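Local coordinates for protein MgGH51 (Meripilus giganteus, PDB 6ZPV) that probably hydrolyses terminal alpha-L-arabinofuranosides, releasing arabinose from plant polysaccharides as a fungal GH51 glycosidase, at residues V3-N8 / Q522-T527; T109-A114 / N160-P165; M287-G292 / I313-F318. One frame throughout, in Å; residues are numbered along the deposited sequence.

Contact 1: V3-N8 / Q522-T527; sequences VTVNKN and QYLPST. With ACT (acetate ion), chain S.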
loop_
_atom_site.group_PDB
_atom_site.type_symbol
_atom_site.label_atom_id
_atom_site.label_comp_id
_atom_site.label_asym_id
_atom_site.label_seq_id
_atom_site.Cartn_x
_atom_site.Cartn_y
_atom_site.Cartn_z
ATOM N N VAL A 3 24.511 18.359 23.560
ATOM C CA VAL A 3 23.064 18.108 23.653
ATOM C C VAL A 3 22.738 17.680 25.061
ATOM O O VAL A 3 23.114 16.563 25.483
ATOM C CB VAL A 3 22.612 17.045 22.647
ATOM C CG1 VAL A 3 21.135 16.826 22.760
ATOM C CG2 VAL A 3 22.960 17.446 21.233
ATOM N N THR A 4 22.090 18.566 25.812
ATOM C CA THR A 4 21.685 18.279 27.184
ATOM C C THR A 4 20.287 17.691 27.144
ATOM O O THR A 4 19.377 18.325 26.561
ATOM C CB THR A 4 21.767 19.550 28.021
ATOM O OG1 THR A 4 23.133 19.983 28.059
ATOM C CG2 THR A 4 21.287 19.317 29.446
ATOM N N VAL A 5 20.068 16.575 27.823
ATOM C CA VAL A 5 18.789 15.843 27.819
ATOM C C VAL A 5 18.068 16.113 29.119
ATOM O O VAL A 5 18.640 15.867 30.200
ATOM C CB VAL A 5 19.023 14.347 27.601
ATOM C CG1 VAL A 5 17.688 13.666 27.494
ATOM C CG2 VAL A 5 19.892 14.135 26.352
ATOM N N ASN A 6 16.851 16.610 29.062
ATOM C CA ASN A 6 16.047 16.812 30.276
ATOM C C ASN A 6 15.557 15.467 30.782
ATOM O O ASN A 6 15.017 14.649 29.996
ATOM C CB ASN A 6 14.881 17.740 29.930
ATOM C CG ASN A 6 14.207 18.405 31.106
ATOM O OD1 ASN A 6 13.931 17.775 32.127
ATOM N ND2 ASN A 6 13.910 19.681 30.877
ATOM N N LYS A 7 15.682 15.236 32.086
ATOM C CA LYS A 7 15.168 14.011 32.700
ATOM C C LYS A 7 13.644 13.988 32.764
ATOM O O LYS A 7 13.091 12.921 33.008
ATOM C CB LYS A 7 15.725 13.780 34.098
ATOM C CG LYS A 7 15.257 14.796 35.132
ATOM C CD LYS A 7 15.669 14.485 36.578
ATOM C CE LYS A 7 15.414 15.637 37.522
ATOM N NZ LYS A 7 13.965 15.937 37.622
ATOM N N ASN A 8 12.984 15.118 32.625
ATOM C CA ASN A 8 11.522 15.233 32.770
ATOM C C ASN A 8 10.847 15.226 31.411
ATOM O O ASN A 8 10.983 16.198 30.658
ATOM C CB ASN A 8 11.157 16.489 33.500
ATOM C CG ASN A 8 11.603 16.501 34.938
ATOM O OD1 ASN A 8 11.607 15.456 35.617
ATOM N ND2 ASN A 8 11.987 17.676 35.371
ATOM N N GLN A 522 7.388 8.419 25.929
ATOM C CA GLN A 522 7.667 9.709 26.576
ATOM C C GLN A 522 8.601 10.520 25.667
ATOM O O GLN A 522 9.630 9.978 25.190
ATOM C CB GLN A 522 8.377 9.511 27.924
ATOM C CG GLN A 522 7.674 8.559 28.894
ATOM C CD GLN A 522 8.437 8.427 30.179
ATOM O OE1 GLN A 522 9.683 8.398 30.201
ATOM N NE2 GLN A 522 7.709 8.372 31.319
ATOM N N TYR A 523 8.317 11.809 25.461
ATOM C CA TYR A 523 9.232 12.717 24.757
ATOM C C TYR A 523 10.115 13.415 25.784
ATOM O O TYR A 523 9.582 14.061 26.684
ATOM C CB TYR A 523 8.507 13.751 23.887
ATOM C CG TYR A 523 9.484 14.638 23.158
ATOM C CD1 TYR A 523 10.200 14.161 22.066
ATOM C CD2 TYR A 523 9.749 15.914 23.622
ATOM C CE1 TYR A 523 11.182 14.923 21.465
ATOM C CE2 TYR A 523 10.700 16.684 23.008
ATOM C CZ TYR A 523 11.452 16.184 21.953
ATOM O OH TYR A 523 12.448 16.929 21.358
ATOM N N LEU A 524 11.422 13.301 25.609
ATOM C CA LEU A 524 12.403 13.942 26.520
ATOM C C LEU A 524 12.964 15.189 25.827
ATOM O O LEU A 524 13.711 15.089 24.857
ATOM C CB LEU A 524 13.543 12.975 26.855
ATOM C CG LEU A 524 13.176 11.768 27.654
ATOM C CD1 LEU A 524 14.378 10.903 27.872
ATOM C CD2 LEU A 524 12.610 12.138 29.049
ATOM N N PRO A 525 12.607 16.399 26.319
ATOM C CA PRO A 525 13.167 17.596 25.699
ATOM C C PRO A 525 14.705 17.582 25.774
ATOM O O PRO A 525 15.296 17.020 26.725
ATOM C CB PRO A 525 12.595 18.780 26.507
ATOM C CG PRO A 525 11.445 18.197 27.270
ATOM C CD PRO A 525 11.690 16.704 27.434
ATOM N N SER A 526 15.305 18.241 24.808
ATOM C CA SER A 526 16.769 18.353 24.727
ATOM C C SER A 526 17.097 19.706 24.146
ATOM O O SER A 526 16.233 20.410 23.574
ATOM C CB SER A 526 17.368 17.210 23.934
ATOM O OG SER A 526 16.911 17.222 22.578
ATOM N N THR A 527 18.381 20.076 24.208
ATOM C CA THR A 527 18.876 21.206 23.432
ATOM C C THR A 527 18.252 21.213 22.050
ATOM O O THR A 527 18.275 20.174 21.379
ATOM C CB THR A 527 20.394 21.096 23.319
ATOM O OG1 THR A 527 20.983 20.921 24.621
ATOM C CG2 THR A 527 21.034 22.262 22.600
HETATM C C ACT S . 20.922 24.343 25.555
HETATM O O ACT S . 19.933 25.122 25.032
HETATM O OXT ACT S . 20.767 23.213 26.175
HETATM C CH3 ACT S . 22.419 24.746 25.308
#
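Thr527 reaches over to Thr4 with its hydroxyl. Its OG1 is anti to its own carbonyl carbon (chi1 -52°) and takes the backbone N-H of Thr4 in a nearly straight bond, Thr4 N to Thr527 OG1 2.9 Å. The same hydroxyl donates to OXT of an acetate, probably left from the crystallisation liquor, 2.8 Å from Thr527 OG1, so two bonds grip it, one received and one given. The backbone answers the other way: Thr527 N donates to Thr4 O at 3.1 Å, and the CA-H of Ser526 leans on that same oxygen. Two residues on, Asn6 N donates to Pro525 O at 2.8 Å, almost in line with the carbonyl.

Past the bridge the chain turns at Asn6. Asn6 holds CG anti to its backbone N (chi1 -162°), and OD1 accepts the N-H of Asn8 at 2.9 Å. Pro525 sets its ring carbon CD against the turn, 3.3 Å from Asn8 O, while Leu524 lays CD2 3.6 Å from Asn6 O. Val3, buried, rests CG1 against Ser526 CB and also packs on Trp537.

The Asx turn of Asn6 follows a single beta bridge, Val5 with Ser526, just past strand 2-4; this strand pairs with strand 560-565, and the bridge adds a second tie to the beta-rich C-terminal domain.

Contact 2: T109-A114 / N160-P165; sequences TWTYKA and NLELHP. With NAG (2-acetamido-2-deoxy-beta-D-glucopyranose), chain E; NAG (2-acetamido-2-deoxy-beta-D-glucopyranose), chain B.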
loop_
_atom_site.group_PDB
_atom_site.type_symbol
_atom_site.label_atom_id
_atom_site.label_comp_id
_atom_site.label_asym_id
_atom_site.label_seq_id
_atom_site.Cartn_x
_atom_site.Cartn_y
_atom_site.Cartn_z
ATOM N N THR A 109 8.866 -24.754 -3.188
ATOM C CA THR A 109 8.371 -24.901 -1.820
ATOM C C THR A 109 6.932 -24.395 -1.693
ATOM O O THR A 109 6.383 -24.487 -0.580
ATOM C CB THR A 109 9.294 -24.175 -0.826
ATOM O OG1 THR A 109 9.150 -22.775 -0.927
ATOM C CG2 THR A 109 10.750 -24.593 -0.959
ATOM N N TRP A 110 6.336 -23.871 -2.769
ATOM C CA TRP A 110 4.992 -23.272 -2.744
ATOM C C TRP A 110 3.960 -24.173 -3.412
ATOM O O TRP A 110 4.194 -24.707 -4.512
ATOM C CB TRP A 110 5.005 -21.909 -3.425
ATOM C CG TRP A 110 5.771 -20.843 -2.729
ATOM C CD1 TRP A 110 6.463 -20.926 -1.561
ATOM C CD2 TRP A 110 5.938 -19.504 -3.175
ATOM N NE1 TRP A 110 7.040 -19.736 -1.229
ATOM C CE2 TRP A 110 6.766 -18.840 -2.225
ATOM C CE3 TRP A 110 5.504 -18.804 -4.280
ATOM C CZ2 TRP A 110 7.132 -17.495 -2.356
ATOM C CZ3 TRP A 110 5.869 -17.492 -4.431
ATOM C CH2 TRP A 110 6.688 -16.854 -3.489
ATOM N N THR A 111 2.774 -24.253 -2.813
ATOM C CA THR A 111 1.554 -24.780 -3.427
ATOM C C THR A 111 0.782 -23.592 -3.961
ATOM O O THR A 111 0.548 -22.643 -3.210
ATOM C CB THR A 111 0.737 -25.623 -2.448
ATOM O OG1 THR A 111 1.502 -26.749 -2.057
ATOM C CG2 THR A 111 -0.559 -26.076 -3.065
ATOM N N TYR A 112 0.344 -23.657 -5.181
ATOM C CA TYR A 112 -0.474 -22.615 -5.840
ATOM C C TYR A 112 -1.881 -23.130 -5.983
ATOM O O TYR A 112 -2.120 -24.327 -6.143
ATOM C CB TYR A 112 0.086 -22.245 -7.209
ATOM C CG TYR A 112 1.494 -21.724 -7.216
ATOM C CD1 TYR A 112 2.587 -22.540 -7.019
ATOM C CD2 TYR A 112 1.757 -20.371 -7.439
ATOM C CE1 TYR A 112 3.881 -22.072 -7.060
ATOM C CE2 TYR A 112 3.063 -19.869 -7.445
ATOM C CZ TYR A 112 4.122 -20.732 -7.288
ATOM O OH TYR A 112 5.436 -20.268 -7.303
ATOM N N LYS A 113 -2.830 -22.206 -5.932
ATOM C CA LYS A 113 -4.272 -22.464 -6.156
ATOM C C LYS A 113 -4.706 -21.839 -7.463
ATOM O O LYS A 113 -4.727 -20.607 -7.559
ATOM C CB LYS A 113 -5.115 -22.021 -5.000
ATOM C CG LYS A 113 -4.887 -22.776 -3.687
ATOM C CD LYS A 113 -5.782 -22.189 -2.597
ATOM C CE LYS A 113 -5.955 -22.979 -1.333
ATOM N NZ LYS A 113 -5.120 -24.181 -1.330
ATOM N N ALA A 114 -5.025 -22.644 -8.469
ATOM C CA ALA A 114 -5.533 -22.163 -9.766
ATOM C C ALA A 114 -7.038 -22.366 -9.804
ATOM O O ALA A 114 -7.548 -23.419 -9.343
ATOM C CB ALA A 114 -4.911 -22.939 -10.893
ATOM N N ASN A 160 -11.106 -25.969 -9.924
ATOM C CA ASN A 160 -10.138 -25.626 -8.862
ATOM C C ASN A 160 -9.066 -26.703 -8.827
ATOM O O ASN A 160 -9.399 -27.841 -8.529
ATOM C CB ASN A 160 -10.859 -25.545 -7.500
ATOM C CG ASN A 160 -11.888 -24.457 -7.391
ATOM O OD1 ASN A 160 -11.530 -23.309 -7.127
ATOM N ND2 ASN A 160 -13.142 -24.823 -7.639
ATOM N N LEU A 161 -7.844 -26.348 -9.138
ATOM C CA LEU A 161 -6.736 -27.292 -9.155
ATOM C C LEU A 161 -5.495 -26.676 -8.508
ATOM O O LEU A 161 -5.156 -25.513 -8.821
ATOM C CB LEU A 161 -6.376 -27.698 -10.594
ATOM C CG LEU A 161 -7.483 -28.470 -11.330
ATOM C CD1 LEU A 161 -7.209 -28.500 -12.805
ATOM C CD2 LEU A 161 -7.619 -29.892 -10.767
ATOM N N GLU A 162 -4.846 -27.407 -7.617
ATOM C CA GLU A 162 -3.564 -26.979 -7.039
ATOM C C GLU A 162 -2.442 -27.267 -8.027
ATOM O O GLU A 162 -2.502 -28.164 -8.866
ATOM C CB GLU A 162 -3.330 -27.639 -5.692
ATOM C CG GLU A 162 -4.274 -27.152 -4.595
ATOM C CD GLU A 162 -4.058 -27.791 -3.245
ATOM O OE1 GLU A 162 -3.272 -28.736 -3.166
ATOM O OE2 GLU A 162 -4.611 -27.274 -2.300
ATOM N N LEU A 163 -1.346 -26.508 -7.881
ATOM C CA LEU A 163 -0.089 -26.714 -8.617
ATOM C C LEU A 163 1.076 -26.843 -7.632
ATOM O O LEU A 163 1.189 -26.056 -6.719
ATOM C CB LEU A 163 0.163 -25.577 -9.591
ATOM C CG LEU A 163 -0.864 -25.469 -10.705
ATOM C CD1 LEU A 163 -0.624 -24.188 -11.517
ATOM C CD2 LEU A 163 -0.855 -26.651 -11.639
ATOM N N HIS A 164 1.970 -27.757 -7.991
ATOM C CA HIS A 164 3.211 -28.103 -7.274
ATOM C C HIS A 164 4.290 -28.130 -8.333
ATOM O O HIS A 164 4.351 -29.060 -9.136
ATOM C CB HIS A 164 3.076 -29.461 -6.589
ATOM C CG HIS A 164 1.901 -29.506 -5.675
ATOM N ND1 HIS A 164 1.936 -28.909 -4.429
ATOM C CD2 HIS A 164 0.643 -29.986 -5.840
ATOM C CE1 HIS A 164 0.766 -29.072 -3.839
ATOM N NE2 HIS A 164 -0.052 -29.710 -4.689
ATOM N N PRO A 165 5.082 -27.061 -8.486
ATOM C CA PRO A 165 6.117 -27.068 -9.505
ATOM C C PRO A 165 7.139 -28.183 -9.307
ATOM O O PRO A 165 7.428 -28.575 -8.178
ATOM C CB PRO A 165 6.777 -25.690 -9.395
ATOM C CG PRO A 165 5.727 -24.852 -8.711
ATOM C CD PRO A 165 5.049 -25.804 -7.738
HETATM C C1 NAG E . -4.612 -31.231 -8.505
HETATM C C2 NAG E . -3.589 -31.769 -7.499
HETATM C C3 NAG E . -4.320 -32.467 -6.330
HETATM C C4 NAG E . -5.392 -31.549 -5.757
HETATM C C5 NAG E . -6.332 -31.060 -6.868
HETATM C C6 NAG E . -7.409 -30.125 -6.383
HETATM C C7 NAG E . -1.439 -32.269 -8.528
HETATM C C8 NAG E . -0.666 -33.317 -9.325
HETATM N N2 NAG E . -2.675 -32.669 -8.103
HETATM O O3 NAG E . -3.352 -32.773 -5.353
HETATM O O4 NAG E . -6.184 -32.291 -4.778
HETATM O O5 NAG E . -5.528 -30.411 -7.854
HETATM O O6 NAG E . -6.752 -29.024 -5.779
HETATM O O7 NAG E . -0.992 -31.121 -8.358
HETATM C C1 NAG B . -6.233 -31.730 -3.498
HETATM C C2 NAG B . -7.416 -32.364 -2.754
HETATM C C3 NAG B . -7.329 -31.937 -1.291
HETATM C C4 NAG B . -5.932 -32.258 -0.735
HETATM C C5 NAG B . -4.853 -31.618 -1.592
HETATM C C6 NAG B . -3.458 -31.982 -1.170
HETATM C C7 NAG B . -9.344 -32.802 -4.296
HETATM C C8 NAG B . -10.649 -32.254 -4.841
HETATM N N2 NAG B . -8.690 -32.037 -3.410
HETATM O O3 NAG B . -8.305 -32.609 -0.517
HETATM O O4 NAG B . -5.761 -31.742 0.613
HETATM O O5 NAG B . -4.993 -32.120 -2.925
HETATM O O6 NAG B . -3.485 -33.410 -1.151
HETATM O O7 NAG B . -8.886 -33.891 -4.655
HETATM O O HOH W 1 5.030 -27.330 -4.687
HETATM O O HOH W 2 -7.151 -26.237 -2.695
#
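Glu162 and Lys113 sit opposite each other as a non-hydrogen-bonded antiparallel pair, their side chains lying side by side and pointing the same way. Glu162 meets a different partner at almost every atom. Its CB lies 3.6 Å from Tyr112 O. CG, anti to the carbonyl carbon (chi1 -69°), comes 3.3 Å from O6 of the chain E NAG. From there the chain runs extended, and CD passes 3.9 Å from the methyl CG2 of Thr111. At the tip the two oxygens part: OE1 touches C5 of the chain B NAG at 3.6 Å, whereas OE2 makes a salt bridge to Lys113 NZ whose hydrogen bond, at 3.3 Å, is weak. A water closes that pair into a triangle, donating to Glu162 OE2 and accepting from Lys113 NZ. Glu162 N is shared between O5 and O6 of the chain E sugar, whose glycan is probably N-linked at Asn145.

The hydrogen-bonded pairs Tyr112-Leu163 and Ala114-Leu161 send their side chains to the other face. Strand 157-163 is an outermost strand of its five-stranded sheet, with strand 112-119 between it and strand 189-198; Ala114 and Leu161 pack on Val132 of strand 127-136, in the second sheet of this beta sandwich.

Contact 3: M287-G292 / I313-F318; sequences MAVWAG and IDQINF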
loop_
_atom_site.group_PDB
_atom_site.type_symbol
_atom_site.label_atom_id
_atom_site.label_comp_id
_atom_site.label_asym_id
_atom_site.label_seq_id
_atom_site.Cartn_x
_atom_site.Cartn_y
_atom_site.Cartn_z
ATOM N N MET A 287 -9.155 5.366 7.772
ATOM C CA MET A 287 -9.955 5.002 6.608
ATOM C C MET A 287 -10.581 6.236 5.974
ATOM O O MET A 287 -11.263 7.009 6.646
ATOM C CB MET A 287 -11.039 4.019 7.007
ATOM C CG MET A 287 -11.851 3.533 5.821
ATOM S SD MET A 287 -13.085 2.275 6.192
ATOM C CE MET A 287 -14.268 3.269 7.081
ATOM N N ALA A 288 -10.366 6.405 4.681
ATOM C CA ALA A 288 -10.975 7.501 3.933
ATOM C C ALA A 288 -12.370 7.084 3.419
ATOM O O ALA A 288 -12.633 5.922 3.107
ATOM C CB ALA A 288 -10.113 7.943 2.784
ATOM N N VAL A 289 -13.231 8.117 3.372
ATOM C CA VAL A 289 -14.535 8.032 2.704
ATOM C C VAL A 289 -14.571 9.050 1.575
ATOM O O VAL A 289 -14.084 10.171 1.693
ATOM C CB VAL A 289 -15.724 8.214 3.661
ATOM C CG1 VAL A 289 -15.777 7.082 4.652
ATOM C CG2 VAL A 289 -15.742 9.561 4.387
ATOM N N TRP A 290 -15.209 8.651 0.475
ATOM C CA TRP A 290 -15.453 9.553 -0.652
ATOM C C TRP A 290 -16.381 10.672 -0.204
ATOM O O TRP A 290 -17.349 10.429 0.551
ATOM C CB TRP A 290 -16.045 8.728 -1.807
ATOM C CG TRP A 290 -16.043 9.508 -3.098
ATOM C CD1 TRP A 290 -14.975 9.612 -3.953
ATOM C CD2 TRP A 290 -17.099 10.252 -3.705
ATOM N NE1 TRP A 290 -15.278 10.395 -5.023
ATOM C CE2 TRP A 290 -16.591 10.797 -4.900
ATOM C CE3 TRP A 290 -18.460 10.442 -3.410
ATOM C CZ2 TRP A 290 -17.373 11.539 -5.796
ATOM C CZ3 TRP A 290 -19.256 11.166 -4.268
ATOM C CH2 TRP A 290 -18.717 11.705 -5.471
ATOM N N ALA A 291 -16.108 11.897 -0.666
ATOM C CA ALA A 291 -16.739 13.093 -0.056
ATOM C C ALA A 291 -17.382 14.013 -1.083
ATOM O O ALA A 291 -17.573 15.187 -0.782
ATOM C CB ALA A 291 -15.746 13.820 0.816
ATOM N N GLY A 292 -17.787 13.504 -2.222
ATOM C CA GLY A 292 -18.542 14.324 -3.193
ATOM C C GLY A 292 -17.720 15.056 -4.215
ATOM O O GLY A 292 -18.245 15.937 -4.901
ATOM N N ILE A 313 -21.727 6.051 5.670
ATOM C CA ILE A 313 -22.214 5.392 6.895
ATOM C C ILE A 313 -22.187 3.873 6.755
ATOM O O ILE A 313 -21.733 3.162 7.671
ATOM C CB ILE A 313 -23.604 5.937 7.253
ATOM C CG1 ILE A 313 -23.526 7.392 7.696
ATOM C CG2 ILE A 313 -24.259 5.083 8.322
ATOM C CD1 ILE A 313 -24.846 8.092 7.806
ATOM N N ASP A 314 -22.661 3.372 5.611
ATOM C CA ASP A 314 -22.651 1.929 5.348
ATOM C C ASP A 314 -21.230 1.378 5.426
ATOM O O ASP A 314 -21.003 0.324 6.039
ATOM C CB ASP A 314 -23.245 1.647 3.968
ATOM C CG ASP A 314 -24.707 1.961 3.763
ATOM O OD1 ASP A 314 -25.438 2.135 4.758
ATOM O OD2 ASP A 314 -25.082 2.070 2.562
ATOM N N GLN A 315 -20.275 2.076 4.807
ATOM C CA GLN A 315 -18.865 1.654 4.835
ATOM C C GLN A 315 -18.338 1.506 6.266
ATOM O O GLN A 315 -17.691 0.531 6.604
ATOM C CB GLN A 315 -18.062 2.704 4.040
ATOM C CG GLN A 315 -16.573 2.398 3.946
ATOM C CD GLN A 315 -15.833 3.468 3.175
ATOM O OE1 GLN A 315 -16.404 4.115 2.286
ATOM N NE2 GLN A 315 -14.524 3.656 3.496
ATOM N N ILE A 316 -18.632 2.511 7.076
ATOM C CA ILE A 316 -18.189 2.483 8.479
ATOM C C ILE A 316 -18.910 1.374 9.255
ATOM O O ILE A 316 -18.273 0.631 10.036
ATOM C CB ILE A 316 -18.330 3.862 9.124
ATOM C CG1 ILE A 316 -17.407 4.877 8.448
ATOM C CG2 ILE A 316 -18.086 3.768 10.633
ATOM C CD1 ILE A 316 -17.706 6.330 8.755
ATOM N N ASN A 317 -20.208 1.196 9.016
ATOM C CA ASN A 317 -20.927 0.096 9.688
ATOM C C ASN A 317 -20.350 -1.258 9.311
ATOM O O ASN A 317 -20.316 -2.163 10.144
ATOM C CB ASN A 317 -22.434 0.157 9.385
ATOM C CG ASN A 317 -23.175 1.138 10.280
ATOM O OD1 ASN A 317 -22.696 1.389 11.392
ATOM N ND2 ASN A 317 -24.316 1.623 9.767
ATOM N N PHE A 318 -19.901 -1.457 8.083
ATOM C CA PHE A 318 -19.248 -2.710 7.717
ATOM C C PHE A 318 -18.075 -2.949 8.682
ATOM O O PHE A 318 -17.832 -4.106 9.094
ATOM C CB PHE A 318 -18.769 -2.707 6.265
ATOM C CG PHE A 318 -18.139 -4.020 5.869
ATOM C CD1 PHE A 318 -18.924 -5.092 5.500
ATOM C CD2 PHE A 318 -16.754 -4.212 5.921
ATOM C CE1 PHE A 318 -18.388 -6.301 5.131
ATOM C CE2 PHE A 318 -16.202 -5.433 5.531
ATOM C CZ PHE A 318 -17.026 -6.472 5.146
HETATM O O HOH W 3 -15.646 5.953 0.212
#
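Gln315 and Met287 meet tip to tip, and the amide of Gln315 does most of the work. Its NE2 donates to the carbonyl oxygen of Ala288 at 3.0 Å, and also points at the sulfur of Met287, NE2 to SD 3.4 Å, a weak but straight bond (167° at the hydrogen). The other end of the amide is bridged by water: Gln315 OE1 accepts from a water at 2.9 Å, and that water in turn accepts from Trp290 N at 2.7 Å. Val289 lays its CG1 over the amide group, 3.8 Å from Gln315 NE2 and about as far from OE1. Met287 is extended as far as SD and then bends, chi3 71°, which carries CE to 3.8 Å from Ile316 CG1.

The next shell surrounds these groups. Strand 284-289 is held by backbone bonds to both neighbours in the parallel sheet, Ala288 to Phe227 on one and Met287 and Val289 to Glu347 on the other. Helix 306-320 runs back against it, 157° between the short axes and 9.7 Å apart. Trp244 lies on Gln315, Leu271 on Met287 and Leu370 on Ile316. The indole of Trp290 is held by its NE1 bond to Glu234 O and a cation-pi contact with Arg241.

This is the strand-then-helix packing of a (beta/alpha)8 barrel, as in GH51 enzymes, but with a polar group set into an otherwise apolar layer. A buried amide pays for any unmet end, and here both ends have partners: carbonyl and sulfur take the N-H groups, while a water serves the oxygen. These directional bonds tie the helix, through Gln315, to the backbone at the strand end and probably help fix the rotation of the amide.

Overall arrangement
The three contacts belong to separate parts of the fold and nowhere touch. Contact 3 is the buried one, inside the (beta/alpha)8 barrel, and pairs a strand with a helix; contacts 1 and 2 are partly buried and lie on opposite sides of the chain's centre, about 56 Å apart between contact centres. Both are backbone pairings, but contact 2 is a regular antiparallel ladder at a sheet edge dressed with sugar, whereas contact 1 is one bridge between mostly irregular segments, near the N-terminus and in the C-terminal domain. Chemistry follows place: charge, water and glycan at contact 2, hydroxyl and turn bonds at contact 1, and one buried amide among apolar side chains at contact 3.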